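Local coordinates for glucose import ATP-binding protein GlcV (Sulfolobus solfataricus, PDB 1OXV), which hydrolyses ATP to power glucose uptake as the energy-coupling subunit of the ABC transporter complex GlcSTUV, at residues S10-K15 with V56-E61; L128-V133 with A150-L155; I294-G299 with V340-D345. One frame throughout, in Å; residues are numbered along the deposited sequence. Where two conformers were deposited one is given.

Contact 1: S10-K15 with V56-E61. With ANP (phosphoaminophosphonic acid-adenylate ester), chain T.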
ATOM      1  N   SER A  10      14.460   2.477 -14.884  1.00 17.37           N
ATOM      2  CA  SER A  10      15.353   3.015 -13.872  1.00 15.96           C
ATOM      3  C   SER A  10      15.262   4.535 -13.956  1.00 14.24           C
ATOM      4  O   SER A  10      14.948   5.090 -15.013  1.00 18.29           O
ATOM      5  CB  SER A  10      16.799   2.559 -14.118  1.00 18.41           C
ATOM      6  OG  SER A  10      16.985   1.196 -13.800  1.00 18.22           O
ATOM      7  N   LYS A  11      15.491   5.199 -12.826  1.00 13.65           N
ATOM      8  CA  LYS A  11      15.494   6.661 -12.747  1.00 16.77           C
ATOM      9  C   LYS A  11      16.556   7.115 -11.769  1.00 12.99           C
ATOM     10  O   LYS A  11      16.577   6.681 -10.613  1.00 13.35           O
ATOM     11  CB  LYS A  11      14.145   7.195 -12.267  1.00 15.07           C
ATOM     12  CG  LYS A  11      14.058   8.711 -12.149  1.00 12.65           C
ATOM     13  CD  LYS A  11      14.250   9.404 -13.490  1.00 18.21           C
ATOM     14  CE  LYS A  11      14.196  10.909 -13.352  1.00 24.92           C
ATOM     15  NZ  LYS A  11      14.276  11.597 -14.676  1.00 25.91           N
ATOM     16  N   VAL A  12      17.412   8.017 -12.216  1.00 16.64           N
ATOM     17  CA  VAL A  12      18.464   8.529 -11.369  1.00 13.85           C
ATOM     18  C   VAL A  12      18.325  10.028 -11.178  1.00 17.68           C
ATOM     19  O   VAL A  12      17.758  10.729 -12.009  1.00 16.75           O
ATOM     20  CB  VAL A  12      19.861   8.200 -11.926  1.00 19.30           C
ATOM     21  CG1 VAL A  12      20.017   6.709 -12.092  1.00 17.67           C
ATOM     22  CG2 VAL A  12      20.106   8.908 -13.242  1.00 23.11           C
ATOM     23  N   PHE A  13      18.811  10.489 -10.039  1.00 13.65           N
ATOM     24  CA  PHE A  13      18.881  11.902  -9.708  1.00 12.10           C
ATOM     25  C   PHE A  13      20.319  12.197  -9.266  1.00 16.87           C
ATOM     26  O   PHE A  13      21.134  11.286  -9.127  1.00 13.39           O
ATOM     27  CB  PHE A  13      17.903  12.261  -8.577  1.00 15.73           C
ATOM     28  CG  PHE A  13      16.440  12.129  -8.958  1.00 13.18           C
ATOM     29  CD1 PHE A  13      15.635  11.163  -8.360  1.00 19.46           C
ATOM     30  CD2 PHE A  13      15.886  12.942  -9.930  1.00 23.60           C
ATOM     31  CE1 PHE A  13      14.281  11.025  -8.718  1.00 17.21           C
ATOM     32  CE2 PHE A  13      14.548  12.818 -10.298  1.00 22.67           C
ATOM     33  CZ  PHE A  13      13.743  11.857  -9.698  1.00 18.75           C
ATOM     34  N   LYS A  14      20.620  13.463  -9.022  1.00 14.94           N
ATOM     35  CA  LYS A  14      21.957  13.867  -8.578  1.00 17.33           C
ATOM     36  C   LYS A  14      23.041  13.357  -9.513  1.00 14.99           C
ATOM     37  O   LYS A  14      24.071  12.832  -9.091  1.00 13.11           O
ATOM     38  CB  LYS A  14      22.217  13.422  -7.134  1.00 18.89           C
ATOM     39  CG  LYS A  14      21.510  14.277  -6.084  1.00 24.12           C
ATOM     40  CD  LYS A  14      21.920  13.875  -4.670  1.00 43.81           C
ATOM     41  CE  LYS A  14      21.520  14.922  -3.631  1.00 32.35           C
ATOM     42  NZ  LYS A  14      20.064  15.226  -3.651  1.00 23.54           N
ATOM     43  N   LYS A  15      22.799  13.532 -10.802  1.00 14.37           N
ATOM     44  CA  LYS A  15      23.750  13.149 -11.820  1.00 18.35           C
ATOM     45  C   LYS A  15      24.190  11.696 -11.731  1.00 16.70           C
ATOM     46  O   LYS A  15      25.304  11.356 -12.140  1.00 19.06           O
ATOM     47  CB  LYS A  15      24.958  14.064 -11.731  1.00 18.68           C
ATOM     48  CG  LYS A  15      24.645  15.542 -12.012  1.00 29.30           C
ATOM     49  CD  LYS A  15      25.940  16.300 -12.311  1.00 28.23           C
ATOM     50  CE  LYS A  15      25.718  17.750 -12.693  1.00 46.24           C
ATOM     51  NZ  LYS A  15      26.974  18.339 -13.260  1.00 40.55           N
ATOM     52  N   VAL A  56      10.445  11.053 -17.022  1.00 17.86           N
ATOM     53  CA  VAL A  56      10.698   9.945 -17.915  1.00 21.50           C
ATOM     54  C   VAL A  56      11.714   9.007 -17.303  1.00 14.09           C
ATOM     55  O   VAL A  56      12.498   9.407 -16.455  1.00 16.96           O
ATOM     56  CB  VAL A  56      11.253  10.436 -19.272  1.00 29.96           C
ATOM     57  CG1 VAL A  56      10.162  11.094 -20.089  1.00 36.40           C
ATOM     58  CG2 VAL A  56      12.420  11.386 -19.063  1.00 24.60           C
ATOM     59  N   PRO A  57      11.724   7.763 -17.742  1.00 18.09           N
ATOM     60  CA  PRO A  57      12.745   6.827 -17.280  1.00 15.78           C
ATOM     61  C   PRO A  57      14.117   7.285 -17.779  1.00 16.17           C
ATOM     62  O   PRO A  57      14.224   7.811 -18.886  1.00 20.62           O
ATOM     63  CB  PRO A  57      12.373   5.518 -17.975  1.00 19.44           C
ATOM     64  CG  PRO A  57      10.992   5.694 -18.471  1.00 23.01           C
ATOM     65  CD  PRO A  57      10.811   7.150 -18.710  1.00 15.40           C
ATOM     66  N   SER A  58      15.138   7.094 -16.959  1.00 15.21           N
ATOM     67  CA  SER A  58      16.516   7.359 -17.344  1.00 15.34           C
ATOM     68  C   SER A  58      16.929   6.253 -18.313  1.00 16.83           C
ATOM     69  O   SER A  58      17.559   6.503 -19.333  1.00 16.36           O
ATOM     70  CB  SER A  58      17.418   7.341 -16.110  1.00 14.82           C
ATOM     71  OG  SER A  58      17.059   8.348 -15.183  1.00 21.76           O
ATOM     72  N   THR A  59      16.564   5.023 -17.972  1.00 13.32           N
ATOM     73  CA  THR A  59      16.737   3.891 -18.861  1.00 22.13           C
ATOM     74  C   THR A  59      15.463   3.074 -18.798  1.00 13.70           C
ATOM     75  O   THR A  59      14.732   3.117 -17.796  1.00 16.25           O
ATOM     76  CB  THR A  59      17.952   3.012 -18.462  1.00 25.29           C
ATOM     77  OG1 THR A  59      17.927   2.726 -17.056  1.00 27.81           O
ATOM     78  CG2 THR A  59      19.262   3.762 -18.686  1.00 36.89           C
ATOM     79  N   GLY A  60      15.208   2.310 -19.846  1.00 13.90           N
ATOM     80  CA  GLY A  60      14.029   1.469 -19.895  1.00 21.40           C
ATOM     81  C   GLY A  60      12.897   2.101 -20.685  1.00 14.10           C
ATOM     82  O   GLY A  60      13.027   3.215 -21.182  1.00 17.85           O
ATOM     83  N   GLU A  61      11.793   1.368 -20.812  1.00 18.72           N
ATOM     84  CA  GLU A  61      10.664   1.813 -21.607  1.00 15.49           C
ATOM     85  C   GLU A  61       9.329   1.627 -20.879  1.00 18.00           C
ATOM     86  O   GLU A  61       9.181   0.768 -20.008  1.00 13.89           O
ATOM     87  CB  GLU A  61      10.632   1.073 -22.951  1.00 19.60           C
ATOM     88  CG  GLU A  61      11.880   1.248 -23.811  1.00 26.27           C
ATOM     89  CD  GLU A  61      11.661   0.854 -25.262  1.00 34.15           C
ATOM     90  OE1 GLU A  61      11.089  -0.236 -25.500  1.00 29.84           O
ATOM     91  OE2 GLU A  61      12.064   1.631 -26.167  1.00 33.04           O
TER
HETATM   92  PG  ANP T1104       7.386   9.286   0.392  1.00 31.02           P
HETATM   93  O1G ANP T1104       6.747   7.995   0.794  1.00 27.17           O
HETATM   94  O2G ANP T1104       7.910  10.071   1.561  1.00 32.67           O
HETATM   95  O3G ANP T1104       6.388  10.113  -0.315  1.00 21.93           O
HETATM   96  PB  ANP T1104       8.604   8.300  -2.097  1.00 24.06           P
HETATM   97  O1B ANP T1104       8.469   6.834  -1.987  1.00 21.98           O
HETATM   98  O2B ANP T1104       7.459   8.892  -2.834  1.00 19.82           O
HETATM   99  N3B ANP T1104       8.709   8.959  -0.568  1.00 27.19           N
HETATM  100  PA  ANP T1104      10.326   9.569  -3.904  1.00 23.97           P
HETATM  101  O1A ANP T1104       9.999   8.889  -5.188  1.00 18.44           O
HETATM  102  O2A ANP T1104       9.695  10.896  -3.852  1.00 22.79           O
HETATM  103  O3A ANP T1104       9.993   8.609  -2.736  1.00 21.26           O
HETATM  104  O5' ANP T1104      11.828   9.807  -3.923  1.00 20.60           O
HETATM  105  C5' ANP T1104      12.650   8.695  -4.180  1.00 18.87           C
HETATM  106  C4' ANP T1104      14.135   9.035  -4.005  1.00 26.75           C
HETATM  107  O4' ANP T1104      14.523   9.925  -5.033  1.00 23.11           O
HETATM  108  C3' ANP T1104      14.486   9.794  -2.736  1.00 27.54           C
HETATM  109  O3' ANP T1104      15.836   9.507  -2.379  1.00 33.79           O
HETATM  110  C2' ANP T1104      14.363  11.249  -3.127  1.00 28.93           C
HETATM  111  O2' ANP T1104      15.174  12.123  -2.361  1.00 31.77           O
HETATM  112  C1' ANP T1104      14.859  11.221  -4.556  1.00 22.58           C
HETATM  113  N9  ANP T1104      14.250  12.234  -5.414  1.00 28.01           N
HETATM  114  C8  ANP T1104      12.971  12.271  -5.849  1.00 38.47           C
HETATM  115  N7  ANP T1104      12.786  13.345  -6.663  1.00 29.50           N
HETATM  116  C5  ANP T1104      13.966  13.983  -6.755  1.00 28.17           C
HETATM  117  C6  ANP T1104      14.487  15.182  -7.441  1.00 38.01           C
HETATM  118  N6  ANP T1104      13.657  15.956  -8.251  1.00 38.07           N
HETATM  119  N1  ANP T1104      15.780  15.489  -7.268  1.00 26.04           N
HETATM  120  C2  ANP T1104      16.605  14.762  -6.505  1.00 32.64           C
HETATM  121  N3  ANP T1104      16.192  13.668  -5.840  1.00 28.76           N
HETATM  122  C4  ANP T1104      14.929  13.246  -5.938  1.00 26.89           C
HETATM  123  O   HOH W   1      16.993   0.267 -16.567  1.00 28.23           O
HETATM  124  O   HOH W   2      17.300  10.997 -16.080  1.00 44.43           O

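Contact 2: L128-V133 with A150-L155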
ATOM      1  N   LEU A 128     -19.805  12.075  -8.895  1.00 13.61           N
ATOM      2  CA  LEU A 128     -19.196  12.269  -7.579  1.00 20.04           C
ATOM      3  C   LEU A 128     -20.159  12.861  -6.511  1.00 17.59           C
ATOM      4  O   LEU A 128     -19.741  13.165  -5.395  1.00 20.05           O
ATOM      5  CB  LEU A 128     -17.946  13.146  -7.717  1.00 19.77           C
ATOM      6  CG  LEU A 128     -16.640  12.484  -8.187  1.00 16.65           C
ATOM      7  CD1 LEU A 128     -16.221  11.389  -7.221  1.00 20.60           C
ATOM      8  CD2 LEU A 128     -16.746  11.905  -9.592  1.00 24.92           C
ATOM      9  N   ASP A 129     -21.440  12.996  -6.851  1.00 17.48           N
ATOM     10  CA  ASP A 129     -22.459  13.521  -5.927  1.00 14.08           C
ATOM     11  C   ASP A 129     -22.082  14.876  -5.303  1.00 14.71           C
ATOM     12  O   ASP A 129     -22.251  15.064  -4.108  1.00 16.88           O
ATOM     13  CB  ASP A 129     -22.743  12.500  -4.820  1.00 13.32           C
ATOM     14  CG  ASP A 129     -24.074  12.733  -4.102  1.00 33.94           C
ATOM     15  OD1 ASP A 129     -24.979  13.420  -4.629  1.00 19.54           O
ATOM     16  OD2 ASP A 129     -24.300  12.245  -2.978  1.00 19.78           O
ATOM     17  N   ILE A 130     -21.574  15.810  -6.116  1.00 12.60           N
ATOM     18  CA  ILE A 130     -21.288  17.177  -5.647  1.00  9.63           C
ATOM     19  C   ILE A 130     -21.872  18.176  -6.616  1.00 17.57           C
ATOM     20  O   ILE A 130     -21.453  19.331  -6.665  1.00 18.51           O
ATOM     21  CB  ILE A 130     -19.797  17.463  -5.500  1.00 18.01           C
ATOM     22  CG1 ILE A 130     -19.044  16.940  -6.728  1.00 15.95           C
ATOM     23  CG2 ILE A 130     -19.284  16.876  -4.205  1.00 19.67           C
ATOM     24  CD1 ILE A 130     -17.659  17.459  -6.870  1.00 33.26           C
ATOM     25  N   HIS A 131     -22.843  17.728  -7.400  1.00 14.95           N
ATOM     26  CA  HIS A 131     -23.480  18.607  -8.363  1.00 14.27           C
ATOM     27  C   HIS A 131     -24.176  19.753  -7.617  1.00 15.95           C
ATOM     28  O   HIS A 131     -24.249  20.876  -8.108  1.00 17.45           O
ATOM     29  CB  HIS A 131     -24.485  17.803  -9.185  1.00 14.53           C
ATOM     30  CG  HIS A 131     -25.192  18.594 -10.234  1.00 14.18           C
ATOM     31  ND1 HIS A 131     -26.429  19.167 -10.027  1.00 22.40           N
ATOM     32  CD2 HIS A 131     -24.850  18.887 -11.512  1.00 19.66           C
ATOM     33  CE1 HIS A 131     -26.814  19.785 -11.131  1.00 32.03           C
ATOM     34  NE2 HIS A 131     -25.874  19.631 -12.046  1.00 28.89           N
ATOM     35  N   HIS A 132     -24.656  19.467  -6.416  1.00 15.61           N
ATOM     36  CA  HIS A 132     -25.391  20.461  -5.635  1.00 21.90           C
ATOM     37  C   HIS A 132     -24.517  21.505  -4.933  1.00 24.38           C
ATOM     38  O   HIS A 132     -25.032  22.461  -4.365  1.00 17.68           O
ATOM     39  CB  HIS A 132     -26.303  19.779  -4.619  1.00 11.62           C
ATOM     40  CG  HIS A 132     -25.577  18.943  -3.613  1.00  9.10           C
ATOM     41  ND1 HIS A 132     -24.771  17.889  -3.969  1.00 11.71           N
ATOM     42  CD2 HIS A 132     -25.552  18.995  -2.260  1.00 20.31           C
ATOM     43  CE1 HIS A 132     -24.276  17.327  -2.879  1.00 21.34           C
ATOM     44  NE2 HIS A 132     -24.734  17.980  -1.829  1.00 17.19           N
ATOM     45  N   VAL A 133     -23.204  21.347  -4.975  1.00 14.04           N
ATOM     46  CA  VAL A 133     -22.330  22.332  -4.348  1.00 16.62           C
ATOM     47  C   VAL A 133     -21.328  22.917  -5.337  1.00 15.22           C
ATOM     48  O   VAL A 133     -20.264  23.394  -4.949  1.00 17.78           O
ATOM     49  CB  VAL A 133     -21.566  21.716  -3.159  1.00 20.27           C
ATOM     50  CG1 VAL A 133     -22.526  21.413  -2.007  1.00 18.04           C
ATOM     51  CG2 VAL A 133     -20.819  20.453  -3.593  1.00 18.31           C
ATOM     52  N   ALA A 150     -11.763  17.138  -5.963  1.00 19.06           N
ATOM     53  CA  ALA A 150     -10.455  16.797  -6.516  1.00 17.43           C
ATOM     54  C   ALA A 150     -10.565  15.613  -7.482  1.00 16.33           C
ATOM     55  O   ALA A 150      -9.903  15.594  -8.523  1.00 13.73           O
ATOM     56  CB  ALA A 150      -9.456  16.483  -5.413  1.00 23.59           C
ATOM     57  N   LEU A 151     -11.403  14.636  -7.140  1.00 19.34           N
ATOM     58  CA  LEU A 151     -11.571  13.450  -7.981  1.00 19.36           C
ATOM     59  C   LEU A 151     -12.256  13.836  -9.287  1.00 12.68           C
ATOM     60  O   LEU A 151     -11.843  13.413 -10.375  1.00 13.66           O
ATOM     61  CB  LEU A 151     -12.404  12.396  -7.245  1.00 16.00           C
ATOM     62  CG  LEU A 151     -11.698  11.129  -6.782  0.50 21.42           C
ATOM     63  CD1 LEU A 151     -12.686  10.263  -6.013  0.50 16.35           C
ATOM     64  CD2 LEU A 151     -11.042  10.346  -7.940  0.50 13.69           C
ATOM     65  N   ALA A 152     -13.330  14.613  -9.173  1.00 12.66           N
ATOM     66  CA  ALA A 152     -14.054  15.096 -10.343  1.00 18.34           C
ATOM     67  C   ALA A 152     -13.115  15.837 -11.283  1.00 18.03           C
ATOM     68  O   ALA A 152     -13.154  15.637 -12.498  1.00 14.87           O
ATOM     69  CB  ALA A 152     -15.215  15.971  -9.944  1.00 22.73           C
ATOM     70  N   ARG A 153     -12.252  16.676 -10.719  1.00 14.44           N
ATOM     71  CA  ARG A 153     -11.268  17.375 -11.514  1.00 15.54           C
ATOM     72  C   ARG A 153     -10.347  16.409 -12.289  1.00 15.85           C
ATOM     73  O   ARG A 153     -10.009  16.647 -13.442  1.00 15.18           O
ATOM     74  CB  ARG A 153     -10.432  18.295 -10.627  1.00 14.79           C
ATOM     75  CG  ARG A 153      -9.367  19.068 -11.377  1.00 25.24           C
ATOM     76  CD  ARG A 153      -8.485  19.930 -10.471  1.00 18.86           C
ATOM     77  NE  ARG A 153      -7.769  19.116  -9.496  1.00 26.09           N
ATOM     78  CZ  ARG A 153      -7.077  19.604  -8.477  1.00 35.81           C
ATOM     79  NH1 ARG A 153      -7.014  20.910  -8.284  1.00 23.42           N
ATOM     80  NH2 ARG A 153      -6.450  18.783  -7.644  1.00 31.58           N
ATOM     81  N   ALA A 154      -9.941  15.323 -11.650  1.00 13.75           N
ATOM     82  CA  ALA A 154      -9.063  14.365 -12.283  1.00 15.78           C
ATOM     83  C   ALA A 154      -9.817  13.522 -13.327  1.00 16.32           C
ATOM     84  O   ALA A 154      -9.214  12.937 -14.201  1.00 21.83           O
ATOM     85  CB  ALA A 154      -8.449  13.461 -11.212  1.00 19.40           C
ATOM     86  N   LEU A 155     -11.140  13.464 -13.234  1.00 10.34           N
ATOM     87  CA  LEU A 155     -11.895  12.624 -14.137  1.00 13.46           C
ATOM     88  C   LEU A 155     -12.593  13.374 -15.258  1.00 15.69           C
ATOM     89  O   LEU A 155     -13.216  12.756 -16.101  1.00 14.07           O
ATOM     90  CB  LEU A 155     -12.913  11.815 -13.350  1.00 16.88           C
ATOM     91  CG  LEU A 155     -12.236  10.894 -12.326  1.00 16.70           C
ATOM     92  CD1 LEU A 155     -13.242  10.352 -11.369  1.00 18.99           C
ATOM     93  CD2 LEU A 155     -11.505   9.799 -13.034  1.00 15.56           C
TER

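Contact 3: I294-G299 with V340-D345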
ATOM      1  N   ILE A 294       0.912 -25.494  17.522  1.00 11.82           N
ATOM      2  CA  ILE A 294       2.136 -26.186  17.903  1.00 16.21           C
ATOM      3  C   ILE A 294       2.830 -25.494  19.061  1.00 13.52           C
ATOM      4  O   ILE A 294       3.066 -24.292  19.035  1.00 13.59           O
ATOM      5  CB  ILE A 294       3.117 -26.243  16.728  1.00 21.40           C
ATOM      6  CG1 ILE A 294       2.419 -26.745  15.469  1.00 37.20           C
ATOM      7  CG2 ILE A 294       4.282 -27.154  17.077  1.00 36.55           C
ATOM      8  CD1 ILE A 294       2.041 -28.196  15.544  1.00 30.48           C
ATOM      9  N   LEU A 295       3.171 -26.276  20.069  1.00 11.75           N
ATOM     10  CA  LEU A 295       3.885 -25.774  21.227  1.00  9.52           C
ATOM     11  C   LEU A 295       5.332 -25.453  20.852  1.00 15.09           C
ATOM     12  O   LEU A 295       6.019 -26.295  20.280  1.00 16.17           O
ATOM     13  CB  LEU A 295       3.883 -26.842  22.306  1.00 13.87           C
ATOM     14  CG  LEU A 295       4.714 -26.529  23.543  1.00 15.71           C
ATOM     15  CD1 LEU A 295       4.201 -25.274  24.221  1.00 12.55           C
ATOM     16  CD2 LEU A 295       4.655 -27.700  24.480  1.00 15.16           C
ATOM     17  N   VAL A 296       5.800 -24.248  21.168  1.00  9.85           N
ATOM     18  CA  VAL A 296       7.197 -23.910  20.884  1.00 10.54           C
ATOM     19  C   VAL A 296       8.017 -23.699  22.160  1.00 12.38           C
ATOM     20  O   VAL A 296       9.235 -23.595  22.113  1.00 14.20           O
ATOM     21  CB  VAL A 296       7.345 -22.714  19.915  1.00 12.80           C
ATOM     22  CG1 VAL A 296       6.739 -23.067  18.572  1.00 17.39           C
ATOM     23  CG2 VAL A 296       6.718 -21.437  20.464  1.00 22.45           C
ATOM     24  N   GLY A 297       7.347 -23.650  23.305  1.00 14.04           N
ATOM     25  CA  GLY A 297       8.051 -23.500  24.562  1.00 13.32           C
ATOM     26  C   GLY A 297       7.361 -22.599  25.558  1.00 14.09           C
ATOM     27  O   GLY A 297       6.233 -22.159  25.337  1.00 13.66           O
ATOM     28  N   LYS A 298       8.042 -22.348  26.670  1.00 15.28           N
ATOM     29  CA  LYS A 298       7.512 -21.491  27.719  1.00 18.53           C
ATOM     30  C   LYS A 298       7.948 -20.070  27.495  1.00 19.75           C
ATOM     31  O   LYS A 298       9.009 -19.809  26.931  1.00 25.67           O
ATOM     32  CB  LYS A 298       8.004 -21.919  29.095  1.00 20.90           C
ATOM     33  CG  LYS A 298       7.710 -23.349  29.466  1.00 29.00           C
ATOM     34  CD  LYS A 298       7.856 -23.560  30.970  1.00 24.48           C
ATOM     35  CE  LYS A 298       9.022 -22.775  31.548  1.00 33.05           C
ATOM     36  NZ  LYS A 298       9.108 -22.904  33.043  1.00 33.92           N
ATOM     37  N   GLY A 299       7.117 -19.153  27.964  1.00 15.07           N
ATOM     38  CA  GLY A 299       7.394 -17.739  27.878  1.00 16.55           C
ATOM     39  C   GLY A 299       6.943 -17.086  29.164  1.00 10.14           C
ATOM     40  O   GLY A 299       6.378 -17.755  30.035  1.00 12.95           O
ATOM     41  N   VAL A 340       3.630 -21.136  24.954  1.00  9.03           N
ATOM     42  CA  VAL A 340       3.492 -20.389  23.720  1.00  6.65           C
ATOM     43  C   VAL A 340       3.226 -21.346  22.566  1.00 16.28           C
ATOM     44  O   VAL A 340       4.021 -22.245  22.298  1.00 15.08           O
ATOM     45  CB  VAL A 340       4.771 -19.599  23.420  1.00 11.23           C
ATOM     46  CG1 VAL A 340       4.635 -18.812  22.111  1.00 19.85           C
ATOM     47  CG2 VAL A 340       5.104 -18.675  24.579  1.00 14.21           C
ATOM     48  N   TYR A 341       2.105 -21.140  21.884  1.00  7.74           N
ATOM     49  CA  TYR A 341       1.741 -21.950  20.739  1.00 13.08           C
ATOM     50  C   TYR A 341       1.737 -21.100  19.474  1.00 16.40           C
ATOM     51  O   TYR A 341       1.444 -19.908  19.522  1.00 14.36           O
ATOM     52  CB  TYR A 341       0.355 -22.567  20.932  1.00 14.67           C
ATOM     53  CG  TYR A 341       0.331 -23.746  21.859  1.00 13.90           C
ATOM     54  CD1 TYR A 341       0.225 -23.572  23.226  1.00  8.93           C
ATOM     55  CD2 TYR A 341       0.403 -25.046  21.367  1.00 13.95           C
ATOM     56  CE1 TYR A 341       0.201 -24.662  24.077  1.00 14.42           C
ATOM     57  CE2 TYR A 341       0.395 -26.135  22.213  1.00 19.24           C
ATOM     58  CZ  TYR A 341       0.289 -25.935  23.573  1.00 14.08           C
ATOM     59  OH  TYR A 341       0.273 -27.013  24.431  1.00 12.83           O
ATOM     60  N   VAL A 342       2.048 -21.726  18.344  1.00 10.03           N
ATOM     61  CA  VAL A 342       1.980 -21.045  17.057  1.00 12.49           C
ATOM     62  C   VAL A 342       1.296 -21.903  15.986  1.00 15.22           C
ATOM     63  O   VAL A 342       1.185 -23.118  16.122  1.00 12.25           O
ATOM     64  CB  VAL A 342       3.371 -20.626  16.548  1.00 16.49           C
ATOM     65  CG1 VAL A 342       4.077 -19.737  17.573  1.00 20.22           C
ATOM     66  CG2 VAL A 342       4.188 -21.814  16.241  1.00 17.25           C
ATOM     67  N   ARG A 343       0.819 -21.257  14.927  1.00 17.77           N
ATOM     68  CA  ARG A 343       0.294 -21.976  13.767  1.00 19.69           C
ATOM     69  C   ARG A 343       1.503 -22.400  12.947  1.00 13.54           C
ATOM     70  O   ARG A 343       2.163 -21.572  12.337  1.00 20.79           O
ATOM     71  CB  ARG A 343      -0.580 -21.057  12.920  1.00 31.08           C
ATOM     72  CG  ARG A 343      -1.859 -20.641  13.589  1.00 27.07           C
ATOM     73  CD  ARG A 343      -3.002 -21.613  13.400  1.00 33.34           C
ATOM     74  NE  ARG A 343      -4.264 -21.055  13.877  1.00 23.88           N
ATOM     75  CZ  ARG A 343      -5.190 -21.753  14.513  1.00 33.13           C
ATOM     76  NH1 ARG A 343      -5.011 -23.049  14.761  1.00 17.85           N
ATOM     77  NH2 ARG A 343      -6.296 -21.154  14.909  1.00 15.84           N
ATOM     78  N   LYS A 344       1.816 -23.687  12.907  1.00 23.07           N
ATOM     79  CA  LYS A 344       3.065 -24.062  12.261  1.00 29.21           C
ATOM     80  C   LYS A 344       3.213 -23.617  10.810  1.00 29.69           C
ATOM     81  O   LYS A 344       4.265 -23.101  10.422  1.00 33.93           O
ATOM     82  CB  LYS A 344       3.326 -25.552  12.345  1.00 29.49           C
ATOM     83  CG  LYS A 344       4.716 -25.861  11.868  1.00  3.93           C
ATOM     84  CD  LYS A 344       4.926 -27.360  11.709  1.00 49.18           C
ATOM     85  CE  LYS A 344       3.829 -27.987  10.861  1.00 57.42           C
ATOM     86  NZ  LYS A 344       3.646 -27.274   9.562  1.00 68.60           N
ATOM     87  N   ASP A 345       2.192 -23.836   9.995  1.00 20.43           N
ATOM     88  CA  ASP A 345       2.316 -23.491   8.587  1.00 22.43           C
ATOM     89  C   ASP A 345       2.389 -21.982   8.382  1.00 26.16           C
ATOM     90  O   ASP A 345       2.510 -21.509   7.256  1.00 19.01           O
ATOM     91  CB  ASP A 345       1.189 -24.119   7.764  1.00 29.58           C
ATOM     92  CG  ASP A 345       1.439 -25.598   7.459  1.00 49.36           C
ATOM     93  OD1 ASP A 345       0.562 -26.241   6.837  1.00 63.02           O
ATOM     94  OD2 ASP A 345       2.482 -26.205   7.795  1.00 48.20           O
TER

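Contact 1: S10-K15 with V56-E61
Ser58 turns its OG away from its own carbonyl carbon (chi1 -62°), which carries the hydroxyl across to the backbone of Lys11 and Val12; Lys11 in turn swings CG away from its backbone N (chi1 180°) and bends once at chi2, so that the rest of its chain runs out beside Ser58 toward Val56. The backbones meet in a classic beta bulge: Ser58 and Thr59 both face Ser10 on strand 4-13, which belongs to the antiparallel sheet of this ABC ATPase domain. Ser10 N bonds to Thr59 O at 3.0 Å. Ser10 O takes Ser58 N at 2.8 Å, and Thr59 N adds a weak, longer bond, so two successive amides converge on one carbonyl. Beyond the bulge the side chain of Ser58 takes over the pairing, with its OG accepting Val12 N at 3.0 Å. On the Ser10 side a water bridges Ser10 OG and Thr59 OG1, accepting from both, while Ser10 OG is also bonded to Asn23 N. Lys11 lays its CD 3.4 Å from Ser58 OG, and its ammonium makes a weak bond to Val56 O; its main partner is the carboxylate of Asp55, which ties the end of the strand to the loop after helix 44-52. Past this pairing, Phe13 serves the nucleotide. Its ring lies nearly parallel to the adenine of the bound ATP analogue, as the A-loop aromatic does in ABC ATPases, with ANP C5 over the ring centre and Phe13 CD1 3.3 Å from ANP C4.

Contact 2: L128-V133 with A150-L155
Leu128 reaches toward helix 143-155 from the point where the preceding helix, 114-127, has just ended. Its CB leads to CG, which sits over the backbone of the helix, 4.1 Å from Ala152 N and about as far from Ala152 CB. From there the two methyls part along the helix. Leu128 CD1 goes to Leu151, touching its CB at 3.9 Å; Leu128 CD2 goes the other way, to Leu155 CD1 at 4.2 Å. This is the helical subdomain of the ABC ATPase, and helix 143-155 is the one that begins within the LSGGQ signature sequence. A Schellman motif ends helix 114-127 here: Asp129, with positive phi, is its C-prime residue, and Ile130 N bonds back into the last turn of that helix. The turn brings Ile130 round to helix 143-155, where its CD1 meets Ala152 CB at 4.2 Å, so this methyl has Leu128 and Ile130 as neighbours. With an alanine in place of Leu128, CG and both methyls are gone; Ala152 and Leu155 would probably lose an apolar neighbour and a gap is likely to open beside helix 143-155. Leu128 O accepts a hydrogen bond from Arg148 NH1, one helical turn before Ala152.

Contact 3: I294-G299 with V340-D345
The phenol ring of Tyr341 carries Leu295 on one face: CD1 stands 4.0 Å above the ring plane, displaced toward the rim, in a CH-pi contact only 19° off the normal through the centroid. At the ring's edge, in plane, lies Ile294 N, and Leu295 CB touches Tyr341 CE2 at 3.6 Å. Leu295 turns its CG away from its own backbone N (chi1 174°), which folds the branch back over the ring, while the Tyr341 hydroxyl bonds to Ile288 N. The other face of the pairing is apolar. Val296 CG1 packs on Val342 CG2 at 3.7 Å, the side chains at about a right angle, and Val296 CG2 meets Val340 CG1 at the same distance, with Leu261 and Phe263 of strand 261-263 also against Val296. The strands are joined by backbone bonds: Ile294 N to Val342 O and Val342 N to Ile294 O, both 2.8 Å, then Val296 N to Val340 O, and Val340 N to Gly297 O. Ile294 O also receives a CA-H...O contact from Tyr341. This antiparallel pairing of strands 294-307 and 337-342 is consistent with the OB-type beta fold of the C-terminal domain.

How the contacts relate
The three contacts follow one another along the chain without overlap, each closing before the next opens. Contacts 1 and 2 both belong to the ABC ATPase domain, with centres about 35 Å apart: contact 1 joins strand 4-13 to the loop before strand 61-64, whereas contact 2 packs the loop after helix 114-127 onto helix 143-155, away from the ATP site. Contact 3 is in the C-terminal domain, whose function is unknown, with its centre about 48 Å from that of contact 1 and 52 Å from that of contact 2. The antiparallel sheet beside the base and the helical region thus form parts of the ATPase, with the C-terminal beta domain set apart by a linker.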